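Local coordinates for putative aspartate aminotransferase (Thermus thermophilus, PDB 1IUG), which acts as a pyridoxal 5'-phosphate-dependent aspartate aminotransferase of subgroup IV, moving amino groups between L-aspartate and 2-oxoglutarate, at the interface of chains A and B. Residues are numbered along the deposited sequence; one frame, centred on the assembly and turned at random. Chains: chain A/B, putative aspartate aminotransferase.

The interface of chains A and B. Residues chain A 12, 190-191; chain B 24, 231-232, 234.
B:Gln24 reaches across the subunit boundary toward A:Leu12, A:Pro190 and A:Pro191, and its side chain can be followed atom by atom. CB lies 3.6 Å from CG of A:Leu12, an apolar contact at the branch point of the leucine. CG stands anti to the backbone N (chi1 -174°), and a bend at chi2 (67°) turns the terminal amide toward the two prolines. The amide carbon CD then lies 4.1 Å from ring CD of A:Pro191, obliquely off the amide face, and OE1 borders that same ring carbon. On the other branch, NE2 comes within 3.4 Å of CD2 of A:Leu12 and also reaches CD1 and CA of the A:Pro190 ring.

B:Asn234, near the start of helix 233-246, brings a second amide to the prolines, its side chain crossing both at about a right angle. Its OD1 sits 3.4 Å from CD of A:Pro191, while CB of A:Pro190 lies over the amide face, 3.8 Å from CG, with ND2 alongside. The backbone O of B:Pro231 touches CB of A:Pro191 at 3.4 Å.

Two waters complete the fit. One joins the backbone N atoms of A:Leu12 (2.9 Å to the water O, 167° at the hydrogen) and B:Gln24; the other links O of A:Pro191 (2.9 Å) to OD1 of B:Asn234, which should help fix that amide's rotation. Repeated by two-fold symmetry, this patch probably helps hold the dimer together; A:Pro190 and A:Pro191 closely follow the cofactor-bearing A:Lys185, so it may help position that loop.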
ATOM      1  N   LEU A  12      -5.830   8.631  16.014  1.00 25.96           N
ATOM      2  CA  LEU A  12      -4.661   9.304  15.461  1.00 27.50           C
ATOM      3  C   LEU A  12      -3.981  10.356  16.325  1.00 28.43           C
ATOM      4  O   LEU A  12      -4.625  11.130  17.032  1.00 28.15           O
ATOM      5  CB  LEU A  12      -4.989   9.908  14.093  1.00 28.14           C
ATOM      6  CG  LEU A  12      -5.426   8.947  12.985  1.00 31.04           C
ATOM      7  CD1 LEU A  12      -5.594   9.729  11.684  1.00 31.35           C
ATOM      8  CD2 LEU A  12      -4.401   7.826  12.812  1.00 27.28           C
ATOM      9  N   PRO A 190      -2.306   6.427  10.115  1.00 24.30           N
ATOM     10  CA  PRO A 190      -3.315   5.744   9.300  1.00 23.65           C
ATOM     11  C   PRO A 190      -2.731   4.470   8.675  1.00 24.36           C
ATOM     12  O   PRO A 190      -1.509   4.290   8.642  1.00 23.64           O
ATOM     13  CB  PRO A 190      -3.622   6.773   8.202  1.00 23.05           C
ATOM     14  CG  PRO A 190      -3.242   8.088   8.818  1.00 25.82           C
ATOM     15  CD  PRO A 190      -1.977   7.746   9.543  1.00 22.14           C
ATOM     16  N   PRO A 191      -3.604   3.543   8.231  1.00 23.39           N
ATOM     17  CA  PRO A 191      -3.175   2.289   7.598  1.00 21.49           C
ATOM     18  C   PRO A 191      -2.579   2.666   6.243  1.00 20.57           C
ATOM     19  O   PRO A 191      -2.964   3.686   5.669  1.00 18.68           O
ATOM     20  CB  PRO A 191      -4.495   1.544   7.386  1.00 23.02           C
ATOM     21  CG  PRO A 191      -5.402   2.115   8.426  1.00 26.59           C
ATOM     22  CD  PRO A 191      -5.066   3.571   8.406  1.00 23.26           C
TER
ATOM     23  N   GLN B  24      -9.901   9.118  12.359  1.00 33.08           N
ATOM     24  CA  GLN B  24      -9.723   7.743  11.903  1.00 32.86           C
ATOM     25  C   GLN B  24     -10.965   6.865  12.069  1.00 34.17           C
ATOM     26  O   GLN B  24     -11.609   6.865  13.119  1.00 33.36           O
ATOM     27  CB  GLN B  24      -8.547   7.093  12.636  1.00 32.14           C
ATOM     28  CG  GLN B  24      -8.175   5.703  12.127  1.00 30.73           C
ATOM     29  CD  GLN B  24      -7.620   5.728  10.719  1.00 28.88           C
ATOM     30  OE1 GLN B  24      -8.113   5.035   9.826  1.00 29.37           O
ATOM     31  NE2 GLN B  24      -6.583   6.526  10.511  1.00 28.28           N
ATOM     32  N   PRO B 231      -7.331  -2.000   4.838  1.00 23.90           N
ATOM     33  CA  PRO B 231      -7.126  -1.127   3.681  1.00 24.78           C
ATOM     34  C   PRO B 231      -6.779   0.288   4.135  1.00 23.87           C
ATOM     35  O   PRO B 231      -7.021   0.645   5.284  1.00 23.21           O
ATOM     36  CB  PRO B 231      -8.500  -1.140   3.021  1.00 23.72           C
ATOM     37  CG  PRO B 231      -9.407  -1.098   4.206  1.00 24.24           C
ATOM     38  CD  PRO B 231      -8.769  -2.126   5.141  1.00 24.81           C
ATOM     39  N   ALA B 232      -6.202   1.084   3.241  1.00 23.88           N
ATOM     40  CA  ALA B 232      -5.884   2.472   3.560  1.00 23.00           C
ATOM     41  C   ALA B 232      -7.219   3.221   3.461  1.00 23.69           C
ATOM     42  O   ALA B 232      -7.441   4.021   2.548  1.00 22.66           O
ATOM     43  CB  ALA B 232      -4.877   3.028   2.560  1.00 23.59           C
ATOM     44  N   ASN B 234      -8.563   5.741   4.883  1.00 25.70           N
ATOM     45  CA  ASN B 234      -8.538   7.202   4.790  1.00 25.97           C
ATOM     46  C   ASN B 234      -8.461   7.637   3.317  1.00 25.67           C
ATOM     47  O   ASN B 234      -9.136   8.576   2.896  1.00 24.52           O
ATOM     48  CB  ASN B 234      -7.350   7.780   5.574  1.00 27.77           C
ATOM     49  CG  ASN B 234      -7.225   7.192   6.982  1.00 28.07           C
ATOM     50  OD1 ASN B 234      -7.090   5.981   7.149  1.00 27.77           O
ATOM     51  ND2 ASN B 234      -7.242   8.055   7.996  1.00 27.56           N
TER
HETATM   52  O   HOH W   1      -8.286   9.671  14.943  1.00 28.74           O
HETATM   53  O   HOH W   2      -5.048   5.486   4.865  1.00 31.95           O